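Local coordinates for protein mini spindles (Drosophila melanogaster, PDB 5VJC) that promotes microtubule dynamics and mitotic spindle formation, probably by binding tubulin through TOG domains built of HEAT repeats, at residues A[155-160]-A[188-193]; A[16-21]-A[130-135]; A[76-81]-A[115-120]; A[217-222]-A[228-233]; A[171-176]-A[205-210]. All coordinates share one frame; numbering follows the deposited sequence.

Interaction 1: A[155-160]-A[188-193]; sequences GVRRVL and RTECLD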
# COMPACT_ATOMS: atom_id res chain seq x y z
N GLY A 155 -3.24 -8.48 6.46
CA GLY A 155 -4.26 -7.94 5.58
C GLY A 155 -3.61 -7.01 4.57
O GLY A 155 -3.90 -7.07 3.38
N VAL A 156 -2.73 -6.15 5.06
CA VAL A 156 -1.95 -5.24 4.21
C VAL A 156 -1.17 -6.01 3.16
O VAL A 156 -1.21 -5.68 1.97
CB VAL A 156 -0.99 -4.39 5.06
CG1 VAL A 156 -0.04 -3.58 4.18
CG2 VAL A 156 -1.79 -3.50 6.02
N ARG A 157 -0.47 -7.06 3.58
CA ARG A 157 0.30 -7.87 2.65
C ARG A 157 -0.61 -8.51 1.59
O ARG A 157 -0.27 -8.56 0.40
CB ARG A 157 1.08 -8.95 3.45
CG ARG A 157 2.18 -9.71 2.70
CD ARG A 157 3.45 -9.87 3.61
NE ARG A 157 3.07 -10.18 4.98
CZ ARG A 157 3.67 -9.68 6.05
NH1 ARG A 157 4.71 -8.88 5.92
NH2 ARG A 157 3.22 -10.01 7.26
N ARG A 158 -1.77 -9.01 2.00
CA ARG A 158 -2.68 -9.69 1.07
C ARG A 158 -3.20 -8.72 -0.01
O ARG A 158 -3.19 -9.02 -1.22
CB ARG A 158 -3.85 -10.31 1.85
CG ARG A 158 -4.94 -10.93 1.00
CD ARG A 158 -4.66 -12.37 0.58
NE ARG A 158 -5.85 -13.02 0.04
CZ ARG A 158 -6.21 -12.99 -1.25
NH1 ARG A 158 -5.47 -12.35 -2.15
NH2 ARG A 158 -7.31 -13.62 -1.65
N VAL A 159 -3.62 -7.54 0.44
CA VAL A 159 -4.05 -6.47 -0.47
C VAL A 159 -2.88 -6.01 -1.34
O VAL A 159 -3.02 -5.88 -2.54
CB VAL A 159 -4.61 -5.25 0.33
CG1 VAL A 159 -4.92 -4.04 -0.61
CG2 VAL A 159 -5.85 -5.67 1.12
N LEU A 160 -1.72 -5.77 -0.74
CA LEU A 160 -0.58 -5.31 -1.53
C LEU A 160 -0.25 -6.31 -2.65
O LEU A 160 0.09 -5.93 -3.79
CB LEU A 160 0.64 -5.08 -0.64
CG LEU A 160 1.82 -4.37 -1.32
CD1 LEU A 160 1.56 -2.87 -1.52
CD2 LEU A 160 3.11 -4.58 -0.55
N ARG A 188 10.47 -0.85 8.96
CA ARG A 188 11.67 -1.17 8.17
C ARG A 188 11.80 -2.68 7.96
O ARG A 188 12.05 -3.14 6.85
CB ARG A 188 12.94 -0.60 8.82
CG ARG A 188 12.94 0.94 8.91
CD ARG A 188 14.34 1.50 9.17
NE ARG A 188 14.92 1.06 10.44
CZ ARG A 188 14.57 1.54 11.63
NH1 ARG A 188 13.64 2.48 11.72
NH2 ARG A 188 15.16 1.09 12.74
N THR A 189 11.58 -3.45 9.02
CA THR A 189 11.66 -4.90 8.93
C THR A 189 10.67 -5.50 7.93
O THR A 189 11.04 -6.33 7.10
CB THR A 189 11.44 -5.56 10.30
OG1 THR A 189 12.36 -5.00 11.24
CG2 THR A 189 11.64 -7.07 10.21
N GLU A 190 9.41 -5.09 8.01
CA GLU A 190 8.37 -5.68 7.16
C GLU A 190 8.54 -5.25 5.71
O GLU A 190 8.31 -6.04 4.79
CB GLU A 190 6.97 -5.31 7.68
CG GLU A 190 6.61 -5.96 9.03
CD GLU A 190 6.49 -7.49 8.94
OE1 GLU A 190 6.47 -8.02 7.81
OE2 GLU A 190 6.42 -8.15 10.00
N CYS A 191 8.99 -4.02 5.49
CA CYS A 191 9.26 -3.58 4.13
C CYS A 191 10.44 -4.36 3.55
O CYS A 191 10.39 -4.78 2.40
CB CYS A 191 9.52 -2.06 4.07
SG CYS A 191 7.99 -1.08 4.21
N LEU A 192 11.48 -4.59 4.35
CA LEU A 192 12.59 -5.43 3.87
C LEU A 192 12.14 -6.84 3.46
O LEU A 192 12.50 -7.31 2.37
CB LEU A 192 13.68 -5.51 4.93
CG LEU A 192 14.54 -4.25 5.05
CD1 LEU A 192 15.27 -4.20 6.42
CD2 LEU A 192 15.52 -4.14 3.87
N ASP A 193 11.35 -7.51 4.30
CA ASP A 193 10.76 -8.82 3.96
C ASP A 193 9.91 -8.75 2.67
O ASP A 193 9.91 -9.68 1.86
CB ASP A 193 9.90 -9.36 5.12
CG ASP A 193 10.72 -9.80 6.33
OD1 ASP A 193 11.96 -9.87 6.24
OD2 ASP A 193 10.12 -10.07 7.39
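Arg157 and Glu190 reach toward each other from two helices whose CA atoms at these residues are 9.5 Å apart, and join in a single salt bridge. Arg157 NH1 donates to Glu190 OE1 over 2.7 Å with an N-H...O angle of 159°. The arginine turns an edge to its partner and OE1 lies near the guanidinium plane, but the carboxylate is twisted, so that NH1 meets OE1 from above the carboxylate plane. With the two planes 48° apart this is a one-pronged grip: Arg157 NH2 stays 3.9 Å from Glu190 OE1. The arginine chain, bent at chi2 and chi3, swings its head along the helix to meet the glutamate, which crosses it at about a right angle. With alanine at Arg157, Glu190 OE1 would probably be left without its charged mate, since Arg153 offers Glu190 OE2 merely a long, weak ion pair. Since neither residue is fully buried, the bridge clasps neighbouring parts of the TOG domain at the surface. Behind it, Val156 and Val159 of helix 150-166 pack on helices 105-124 and 131-142, while on helix 185-202 Leu192 and Asp193 face Ala229 of helix 224-241.

Interaction 2: A[16-21]-A[130-135]; sequences QRLLDE and AENEGS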
# COMPACT_ATOMS: atom_id res chain seq x y z
N GLN A 16 -13.67 13.37 -14.59
CA GLN A 16 -13.49 14.76 -14.20
C GLN A 16 -12.60 14.86 -12.96
O GLN A 16 -11.84 15.82 -12.81
CB GLN A 16 -14.84 15.45 -13.93
CG GLN A 16 -14.72 16.96 -13.84
CD GLN A 16 -14.09 17.57 -15.09
OE1 GLN A 16 -14.59 17.38 -16.20
NE2 GLN A 16 -12.97 18.28 -14.91
N ARG A 17 -12.67 13.86 -12.09
CA ARG A 17 -11.84 13.88 -10.88
C ARG A 17 -10.38 13.73 -11.26
O ARG A 17 -9.52 14.46 -10.76
CB ARG A 17 -12.28 12.79 -9.91
CG ARG A 17 -13.71 13.02 -9.35
CD ARG A 17 -13.97 12.12 -8.14
NE ARG A 17 -13.98 10.70 -8.50
CZ ARG A 17 -15.08 10.03 -8.84
NH1 ARG A 17 -16.25 10.65 -8.92
NH2 ARG A 17 -15.00 8.74 -9.13
N LEU A 18 -10.09 12.79 -12.17
CA LEU A 18 -8.73 12.59 -12.62
C LEU A 18 -8.21 13.86 -13.31
O LEU A 18 -7.09 14.31 -13.04
CB LEU A 18 -8.64 11.38 -13.57
CG LEU A 18 -8.93 9.99 -13.01
CD1 LEU A 18 -9.03 8.97 -14.15
CD2 LEU A 18 -7.87 9.56 -12.02
N LEU A 19 -9.03 14.45 -14.18
CA LEU A 19 -8.65 15.72 -14.84
C LEU A 19 -8.42 16.85 -13.83
O LEU A 19 -7.42 17.58 -13.92
CB LEU A 19 -9.72 16.13 -15.86
CG LEU A 19 -9.72 15.24 -17.10
CD1 LEU A 19 -10.91 15.55 -17.98
CD2 LEU A 19 -8.40 15.40 -17.87
N ASP A 20 -9.34 17.00 -12.88
CA ASP A 20 -9.17 17.99 -11.81
C ASP A 20 -7.81 17.87 -11.15
O ASP A 20 -7.13 18.87 -10.94
CB ASP A 20 -10.27 17.85 -10.75
CG ASP A 20 -11.61 18.38 -11.22
OD1 ASP A 20 -11.64 19.04 -12.29
OD2 ASP A 20 -12.64 18.10 -10.55
N GLU A 21 -7.39 16.64 -10.83
CA GLU A 21 -6.11 16.48 -10.14
C GLU A 21 -4.94 16.81 -11.07
O GLU A 21 -4.01 17.53 -10.67
CB GLU A 21 -5.96 15.06 -9.56
CG GLU A 21 -5.00 14.98 -8.36
CD GLU A 21 -4.91 13.58 -7.74
OE1 GLU A 21 -4.33 12.69 -8.39
OE2 GLU A 21 -5.39 13.37 -6.60
N ALA A 130 -5.85 3.34 -12.54
CA ALA A 130 -5.32 4.62 -12.98
C ALA A 130 -4.06 4.93 -12.17
O ALA A 130 -3.94 4.51 -11.01
CB ALA A 130 -6.35 5.72 -12.81
N GLU A 131 -3.12 5.65 -12.78
CA GLU A 131 -1.94 6.14 -12.08
C GLU A 131 -2.33 6.85 -10.75
O GLU A 131 -1.70 6.63 -9.70
CB GLU A 131 -1.15 7.10 -12.99
CG GLU A 131 0.01 7.76 -12.30
CD GLU A 131 1.02 6.75 -11.81
OE1 GLU A 131 1.42 5.90 -12.64
OE2 GLU A 131 1.39 6.78 -10.60
N ASN A 132 -3.40 7.62 -10.80
CA ASN A 132 -3.86 8.36 -9.62
C ASN A 132 -4.41 7.45 -8.53
O ASN A 132 -4.21 7.71 -7.36
CB ASN A 132 -4.93 9.37 -10.01
CG ASN A 132 -4.50 10.25 -11.15
OD1 ASN A 132 -4.27 9.78 -12.28
ND2 ASN A 132 -4.36 11.54 -10.87
N GLU A 133 -5.10 6.38 -8.93
CA GLU A 133 -5.63 5.44 -7.94
C GLU A 133 -4.49 4.75 -7.19
O GLU A 133 -4.47 4.76 -5.95
CB GLU A 133 -6.57 4.43 -8.60
CG GLU A 133 -7.89 5.07 -9.02
CD GLU A 133 -8.72 4.23 -9.96
OE1 GLU A 133 -8.14 3.44 -10.75
OE2 GLU A 133 -9.96 4.36 -9.92
N GLY A 134 -3.54 4.17 -7.91
CA GLY A 134 -2.34 3.60 -7.31
C GLY A 134 -1.59 4.56 -6.40
O GLY A 134 -1.27 4.23 -5.25
N SER A 135 -1.28 5.75 -6.91
CA SER A 135 -0.52 6.74 -6.16
C SER A 135 -1.22 7.23 -4.90
O SER A 135 -0.59 7.53 -3.91
CB SER A 135 -0.21 7.96 -7.05
OG SER A 135 0.88 7.66 -7.88
O HOH W 1 -6.06 10.46 -6.57
O HOH W 2 -3.33 10.62 -7.08
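Leu18 and Glu21 of helix 13-22 meet Asn132 in the first turn of helix 131-142, joining the two helices in the helical solenoid of this HEAT-repeat TOG fragment. The direct polar link is one hydrogen bond: Asn132 ND2 donates to Glu21 OE1 at 2.7 Å and 160°, nearly in the amide plane and on the anti side of the carboxylate, but tilted 30° out of the carboxylate plane. Glu21 CG lies anti to the backbone N (chi1 -155°) and the chain runs on extended, which carries the carboxylate across to the amide. The same ND2 also bonds Gln22 OE1, and Glu21 OE2 accepts from Trp29 N. A leucine in place of Asn132 would probably leave Glu21 OE1 and Gln22 OE1 without their shared donor. Water adds to this: water 2 lies 2.6 Å from Glu21 OE1 and 3.1 Å from Asn132 O, placed to bridge the helices. Within 130-135, Glu133 OE1 accepts from the backbone N of the N-cap residue Ala130. The apolar share belongs to Leu18, whose CD2 sits 4.2 Å from Ala130 CB and closes on the asparagine amide, 3.5 Å from Asn132 CG.

Interaction 3: A[76-81]-A[115-120]; sequences EDLAGN and LVQVFQ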
# COMPACT_ATOMS: atom_id res chain seq x y z
N GLU A 76 -21.39 -5.69 1.39
CA GLU A 76 -22.61 -6.34 0.92
C GLU A 76 -23.00 -5.85 -0.48
O GLU A 76 -23.44 -6.63 -1.32
CB GLU A 76 -23.76 -6.10 1.90
CG GLU A 76 -24.11 -7.31 2.74
CD GLU A 76 -24.29 -6.99 4.21
OE1 GLU A 76 -24.44 -5.79 4.55
OE2 GLU A 76 -24.29 -7.93 5.03
N ASP A 77 -22.78 -4.56 -0.73
CA ASP A 77 -23.19 -3.94 -2.00
C ASP A 77 -22.34 -4.40 -3.18
O ASP A 77 -22.72 -4.22 -4.34
CB ASP A 77 -23.13 -2.41 -1.89
CG ASP A 77 -23.73 -1.71 -3.10
OD1 ASP A 77 -24.87 -2.06 -3.49
OD2 ASP A 77 -23.06 -0.83 -3.69
N LEU A 78 -21.19 -4.99 -2.88
CA LEU A 78 -20.18 -5.24 -3.91
C LEU A 78 -20.58 -6.32 -4.92
O LEU A 78 -20.29 -6.19 -6.11
CB LEU A 78 -18.83 -5.60 -3.26
CG LEU A 78 -17.67 -5.96 -4.20
CD1 LEU A 78 -17.42 -4.90 -5.27
CD2 LEU A 78 -16.39 -6.19 -3.39
N ALA A 79 -21.24 -7.38 -4.46
CA ALA A 79 -21.66 -8.46 -5.37
C ALA A 79 -22.56 -7.97 -6.50
O ALA A 79 -22.30 -8.23 -7.69
CB ALA A 79 -22.37 -9.55 -4.59
N GLY A 80 -23.64 -7.29 -6.13
CA GLY A 80 -24.65 -6.90 -7.10
C GLY A 80 -24.27 -5.67 -7.91
O GLY A 80 -24.75 -5.48 -9.03
N ASN A 81 -23.41 -4.83 -7.35
CA ASN A 81 -23.11 -3.57 -7.99
C ASN A 81 -21.62 -3.27 -8.08
O ASN A 81 -21.14 -2.26 -7.56
CB ASN A 81 -23.84 -2.43 -7.27
CG ASN A 81 -24.31 -1.33 -8.23
OD1 ASN A 81 -23.84 -1.23 -9.38
ND2 ASN A 81 -25.24 -0.50 -7.76
N LEU A 115 -11.18 -4.66 1.07
CA LEU A 115 -10.23 -4.38 -0.01
C LEU A 115 -9.83 -5.63 -0.77
O LEU A 115 -9.63 -5.58 -1.99
CB LEU A 115 -8.99 -3.69 0.55
CG LEU A 115 -9.19 -2.19 0.76
CD1 LEU A 115 -8.13 -1.67 1.69
CD2 LEU A 115 -9.15 -1.46 -0.60
N VAL A 116 -9.67 -6.75 -0.05
CA VAL A 116 -9.39 -8.01 -0.71
C VAL A 116 -10.53 -8.36 -1.67
O VAL A 116 -10.26 -8.77 -2.79
CB VAL A 116 -9.15 -9.16 0.30
CG1 VAL A 116 -9.08 -10.51 -0.41
CG2 VAL A 116 -7.86 -8.91 1.08
N GLN A 117 -11.78 -8.19 -1.24
CA GLN A 117 -12.93 -8.46 -2.12
C GLN A 117 -12.93 -7.51 -3.33
O GLN A 117 -13.22 -7.91 -4.46
CB GLN A 117 -14.28 -8.31 -1.40
CG GLN A 117 -14.50 -9.03 -0.06
CD GLN A 117 -15.77 -8.49 0.62
OE1 GLN A 117 -15.72 -7.88 1.71
NE2 GLN A 117 -16.92 -8.67 -0.05
N VAL A 118 -12.62 -6.24 -3.08
CA VAL A 118 -12.54 -5.24 -4.15
C VAL A 118 -11.48 -5.60 -5.19
O VAL A 118 -11.76 -5.58 -6.39
CB VAL A 118 -12.22 -3.84 -3.59
CG1 VAL A 118 -11.80 -2.88 -4.71
CG2 VAL A 118 -13.42 -3.29 -2.83
N PHE A 119 -10.27 -5.91 -4.75
CA PHE A 119 -9.20 -6.14 -5.73
C PHE A 119 -9.40 -7.44 -6.49
O PHE A 119 -9.02 -7.53 -7.65
CB PHE A 119 -7.82 -6.06 -5.06
CG PHE A 119 -7.34 -4.65 -4.96
CD1 PHE A 119 -6.60 -4.09 -5.98
CD2 PHE A 119 -7.71 -3.85 -3.89
CE1 PHE A 119 -6.20 -2.76 -5.93
CE2 PHE A 119 -7.31 -2.51 -3.82
CZ PHE A 119 -6.55 -1.97 -4.84
N GLN A 120 -10.05 -8.43 -5.86
CA GLN A 120 -10.48 -9.62 -6.59
C GLN A 120 -11.44 -9.27 -7.74
O GLN A 120 -11.28 -9.77 -8.87
CB GLN A 120 -11.15 -10.64 -5.66
CG GLN A 120 -11.29 -12.00 -6.36
CD GLN A 120 -9.96 -12.49 -6.91
OE1 GLN A 120 -8.98 -12.63 -6.16
NE2 GLN A 120 -9.90 -12.74 -8.22
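Leu78, close to helix 64-77, reaches the flank of helix 105-124, where Gln117 and Val118 receive it. Its CB points toward that helix but is still well short of it, 4.8 Å from the nearest side-chain atom, Gln117 NE2. The first torsion (chi1 177°) places CG opposite the backbone N and carries the isobutyl group outward, and the two methyls then part company. CD1 remains 5.0 Å from Val118 CG2. CD2 does the touching: it comes down on Gln117 CB at 3.6 Å, lies 3.8 Å from the backbone atom Val118 N, and has Val118 CG2 alongside at 4.2 Å. One methyl is thus seated at the junction of two consecutive residues, against the root of one side chain, the peptide between them and a branch of the next. The Gln117 chain runs on extended past the leucine, and its carbonyl oxygen OE1 is used outside the contact, hydrogen-bonded to Ser75 OG. Leu85 of helix 82-87 touches both Leu78 and Val118, which places the pair in the interior of the HEAT-repeat array. Across these two segments the join is therefore van der Waals packing: it relies on a buried hydrocarbon surface, has no directional bond to fix it, and leaves Gln117 OE1 to bond a serine beside it.

Interaction 4: A[217-222]-A[228-233]; sequences RQISDR and NAALNC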
# COMPACT_ATOMS: atom_id res chain seq x y z
N ARG A 217 22.53 -1.06 3.37
CA ARG A 217 22.71 -0.11 4.46
C ARG A 217 21.99 -0.54 5.74
O ARG A 217 22.43 -0.24 6.84
CB ARG A 217 22.23 1.28 4.04
CG ARG A 217 23.15 2.02 3.10
CD ARG A 217 22.57 3.37 2.73
NE ARG A 217 23.44 4.14 1.83
CZ ARG A 217 24.46 4.90 2.24
NH1 ARG A 217 24.74 5.01 3.54
NH2 ARG A 217 25.19 5.56 1.36
N GLN A 218 20.87 -1.25 5.57
CA GLN A 218 20.04 -1.66 6.70
C GLN A 218 20.66 -2.81 7.51
O GLN A 218 20.15 -3.17 8.58
CB GLN A 218 18.65 -2.08 6.21
CG GLN A 218 17.93 -0.99 5.44
CD GLN A 218 17.57 0.18 6.33
OE1 GLN A 218 17.19 -0.01 7.48
NE2 GLN A 218 17.72 1.39 5.82
N ILE A 219 21.74 -3.38 7.01
CA ILE A 219 22.35 -4.51 7.69
C ILE A 219 22.98 -4.07 9.02
O ILE A 219 22.97 -4.81 10.00
CB ILE A 219 23.38 -5.21 6.80
CG1 ILE A 219 22.66 -5.95 5.66
CG2 ILE A 219 24.21 -6.21 7.60
CD1 ILE A 219 23.59 -6.60 4.64
N SER A 220 23.46 -2.83 9.05
CA SER A 220 24.10 -2.29 10.24
C SER A 220 23.11 -1.75 11.27
O SER A 220 23.51 -1.17 12.28
CB SER A 220 25.07 -1.18 9.84
OG SER A 220 24.40 -0.16 9.12
N ASP A 221 21.81 -1.93 11.02
CA ASP A 221 20.78 -1.44 11.94
C ASP A 221 20.98 -2.04 13.33
O ASP A 221 21.39 -3.19 13.46
CB ASP A 221 19.38 -1.77 11.42
CG ASP A 221 18.30 -0.93 12.07
OD1 ASP A 221 17.90 -1.25 13.21
OD2 ASP A 221 17.85 0.05 11.45
N ARG A 222 20.69 -1.26 14.37
CA ARG A 222 20.88 -1.74 15.73
C ARG A 222 19.79 -2.73 16.10
O ARG A 222 20.04 -3.69 16.85
CB ARG A 222 20.91 -0.58 16.73
CG ARG A 222 22.27 -0.39 17.38
CD ARG A 222 22.41 0.98 18.04
NE ARG A 222 23.79 1.45 18.01
CZ ARG A 222 24.29 2.40 18.79
NH1 ARG A 222 23.51 3.01 19.68
NH2 ARG A 222 25.56 2.76 18.68
N ASN A 228 18.41 -8.76 10.50
CA ASN A 228 18.11 -10.08 9.95
C ASN A 228 17.29 -9.98 8.64
O ASN A 228 17.47 -10.77 7.73
CB ASN A 228 17.36 -10.96 10.97
CG ASN A 228 18.19 -11.26 12.23
OD1 ASN A 228 19.43 -11.20 12.21
ND2 ASN A 228 17.52 -11.58 13.33
N ALA A 229 16.42 -8.98 8.54
CA ALA A 229 15.61 -8.83 7.33
C ALA A 229 16.46 -8.33 6.16
O ALA A 229 16.28 -8.78 5.03
CB ALA A 229 14.44 -7.88 7.59
N ALA A 230 17.38 -7.40 6.42
CA ALA A 230 18.21 -6.87 5.35
C ALA A 230 19.16 -7.95 4.82
O ALA A 230 19.41 -8.04 3.62
CB ALA A 230 18.97 -5.65 5.82
N LEU A 231 19.69 -8.75 5.74
CA LEU A 231 20.57 -9.86 5.38
C LEU A 231 19.87 -10.87 4.49
O LEU A 231 20.40 -11.25 3.45
CB LEU A 231 21.08 -10.57 6.64
CG LEU A 231 22.12 -9.80 7.47
CD1 LEU A 231 22.38 -10.52 8.78
CD2 LEU A 231 23.40 -9.62 6.66
N ASN A 232 18.68 -11.30 4.90
CA ASN A 232 17.89 -12.23 4.09
C ASN A 232 17.63 -11.67 2.72
O ASN A 232 17.60 -12.41 1.73
CB ASN A 232 16.58 -12.57 4.77
CG ASN A 232 16.76 -13.53 5.91
OD1 ASN A 232 17.73 -14.29 5.95
ND2 ASN A 232 15.83 -13.51 6.86
N CYS A 233 17.47 -10.36 2.65
CA CYS A 233 17.16 -9.74 1.38
C CYS A 233 18.38 -9.70 0.46
O CYS A 233 18.26 -9.97 -0.74
CB CYS A 233 16.60 -8.33 1.59
SG CYS A 233 15.94 -7.65 0.06
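Ile219 and Gln218, in the turn after helix 209-217, meet Ala230 and Leu231 of helix 224-241, so that the turn packs on the helix that follows it, within a solenoid of HEAT-repeat type. The contact is apolar. Ala230 CB packs against both residues, 3.6 Å from Gln218 CB and 3.7 Å from Ile219 CG1. Its small size goes with a very near approach of the backbones, the CA atoms of Ile219 and Ala230 being 5.3 Å apart. Leu231 supplies the second half: its CD2 fits into the fork of the isoleucine, 3.6 Å from Ile219 CG2 and equally far from Ile219 CD1, with the two side chains crossing at about a right angle. Ile219 CG2 sits anti to the backbone N while CG1 lies beside it (chi1 -71°), and this spreads the branches so that CG1 can touch the alanine as well. Gln218 contributes just the root of its chain, because the bend at chi2 leads the amide away. The polar bonds act inside the turn. Ser220 OG donates to Arg217 O at 3.0 Å, and Asp221 N bonds Gln218 O, while Asp221 OD1 accepts from Asp223 N as in an Asx turn. Around this contact, Ile219 and Leu231 also touch helix 254-264 through Asp256 and Arg263, and on the side of helix 185-202 Gln218 meets Arg188 and Ala229 meets Leu192.

Interaction 5: A[171-176]-A[205-210]; sequences KVFGYV and NICPQS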
# COMPACT_ATOMS: atom_id res chain seq x y z
N LYS A 171 6.49 0.20 -9.72
CA LYS A 171 6.05 1.31 -8.88
C LYS A 171 5.82 0.86 -7.44
O LYS A 171 6.20 1.56 -6.51
CB LYS A 171 4.79 1.95 -9.44
CG LYS A 171 5.01 2.61 -10.79
CD LYS A 171 3.78 3.38 -11.25
CE LYS A 171 4.11 4.25 -12.47
NZ LYS A 171 5.18 5.24 -12.13
N VAL A 172 5.23 -0.32 -7.25
CA VAL A 172 5.03 -0.86 -5.90
C VAL A 172 6.38 -1.09 -5.22
O VAL A 172 6.55 -0.76 -4.03
CB VAL A 172 4.22 -2.15 -5.93
CG1 VAL A 172 4.14 -2.78 -4.53
CG2 VAL A 172 2.81 -1.87 -6.47
N PHE A 173 7.33 -1.66 -5.96
CA PHE A 173 8.67 -1.86 -5.44
C PHE A 173 9.22 -0.54 -4.90
O PHE A 173 9.74 -0.51 -3.78
CB PHE A 173 9.62 -2.43 -6.51
CG PHE A 173 11.01 -2.75 -5.98
CD1 PHE A 173 11.28 -4.00 -5.43
CD2 PHE A 173 12.02 -1.81 -6.02
CE1 PHE A 173 12.54 -4.30 -4.95
CE2 PHE A 173 13.27 -2.10 -5.52
CZ PHE A 173 13.54 -3.34 -4.99
N GLY A 174 9.09 0.53 -5.69
CA GLY A 174 9.46 1.87 -5.29
C GLY A 174 8.79 2.34 -4.00
O GLY A 174 9.47 2.87 -3.12
N TYR A 175 7.48 2.15 -3.87
CA TYR A 175 6.79 2.53 -2.62
C TYR A 175 7.25 1.73 -1.40
O TYR A 175 7.37 2.27 -0.30
CB TYR A 175 5.28 2.38 -2.79
CG TYR A 175 4.67 3.45 -3.66
CD1 TYR A 175 4.82 4.80 -3.35
CD2 TYR A 175 3.94 3.13 -4.79
CE1 TYR A 175 4.27 5.81 -4.14
CE2 TYR A 175 3.37 4.12 -5.59
CZ TYR A 175 3.54 5.46 -5.26
OH TYR A 175 2.98 6.45 -6.03
N VAL A 176 7.51 0.44 -1.59
CA VAL A 176 8.04 -0.37 -0.51
C VAL A 176 9.42 0.12 -0.09
O VAL A 176 9.69 0.21 1.12
CB VAL A 176 8.13 -1.86 -0.90
CG1 VAL A 176 8.80 -2.64 0.26
CG2 VAL A 176 6.73 -2.38 -1.16
N ASN A 205 15.08 -7.78 -12.35
CA ASN A 205 14.55 -6.68 -13.15
C ASN A 205 13.86 -5.63 -12.28
O ASN A 205 13.77 -4.46 -12.65
CB ASN A 205 13.56 -7.18 -14.21
CG ASN A 205 14.25 -7.85 -15.40
OD1 ASN A 205 15.45 -8.12 -15.38
ND2 ASN A 205 13.47 -8.13 -16.45
N ILE A 206 13.34 -6.05 -11.13
CA ILE A 206 12.56 -5.15 -10.27
C ILE A 206 13.47 -4.38 -9.31
O ILE A 206 13.03 -3.44 -8.62
CB ILE A 206 11.51 -5.93 -9.46
CG1 ILE A 206 10.35 -5.01 -9.07
CG2 ILE A 206 12.13 -6.60 -8.24
CD1 ILE A 206 9.18 -5.75 -8.44
N CYS A 207 14.73 -4.78 -9.26
CA CYS A 207 15.61 -4.27 -8.22
C CYS A 207 16.89 -3.69 -8.80
O CYS A 207 17.84 -4.43 -9.03
CB CYS A 207 15.92 -5.38 -7.23
SG CYS A 207 16.93 -4.89 -5.84
N PRO A 208 16.93 -2.37 -9.04
CA PRO A 208 18.18 -1.82 -9.58
C PRO A 208 19.33 -1.82 -8.55
O PRO A 208 19.11 -2.06 -7.36
CB PRO A 208 17.78 -0.39 -9.97
CG PRO A 208 16.59 -0.08 -9.16
CD PRO A 208 15.86 -1.37 -8.98
N GLN A 209 20.54 -1.57 -9.04
CA GLN A 209 21.74 -1.62 -8.22
C GLN A 209 21.65 -0.63 -7.06
O GLN A 209 22.13 -0.89 -5.96
CB GLN A 209 22.98 -1.32 -9.07
CG GLN A 209 24.28 -1.22 -8.27
CD GLN A 209 25.51 -1.06 -9.15
OE1 GLN A 209 25.55 -1.50 -10.30
NE2 GLN A 209 26.53 -0.39 -8.61
N SER A 210 21.00 0.50 -7.30
CA SER A 210 20.84 1.52 -6.27
C SER A 210 19.95 1.05 -5.12
O SER A 210 20.18 1.40 -3.96
CB SER A 210 20.26 2.78 -6.88
OG SER A 210 18.98 2.52 -7.42
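In the buried interior of the TOG solenoid, Phe173 of helix 169-178 packs on the 3-10 and turn residues 206-208 that lead into helix 209-217. A trans first torsion (chi1 -176°) sets the ring under the Ile206 carbonyl. One face of it is taken by that backbone group: Ile206 O stands over the ring centre of Phe173, 3.2 Å above the plane. Such a carbonyl brings its negative end to the pi cloud, so the apolar contacts round it probably supply most of the adhesion. Those begin at the root of the phenylalanine, where Ile206 CG1 is 3.7 Å from Phe173 CB, and continue with Ile206 CG2 at 3.9 Å from Phe173 CD1. Farther out, Pro208, the N-cap residue of helix 209-217, touches more loosely. Leu195 of helix 185-202 and Ala211 of helix 209-217 also touch the phenylalanine, so the ring is wedged among three helices counting its own. At its far end comes a sulfur-aromatic contact: Cys207 SG lies 5.0 Å from the ring centroid, 64° off the normal and thus oblique, and its closest ring atom is Phe173 CZ at 3.8 Å.

The five contacts are spread along one elongated row of helices, with interactions 3 and 4 farthest apart, their centres about 38 Å from each other. Interaction 1 lies nearest the middle and touches three others. Val159 and Arg158 pack on Leu115 and Val116 of interaction 3, Cys191 and Leu160 on Val176 and Val172 of interaction 5, and Arg188 NH2 forms a 3.2 Å salt bridge with Asp221 OD2 of interaction 4. Interaction 2 reaches interaction 5 through Ser135 OG and Tyr175 OH, 3.1 Å apart and probably hydrogen-bonded. In sequence, interaction 3 is nested within the span of chain closed by interaction 2, whereas interactions 1 and 5 interlock.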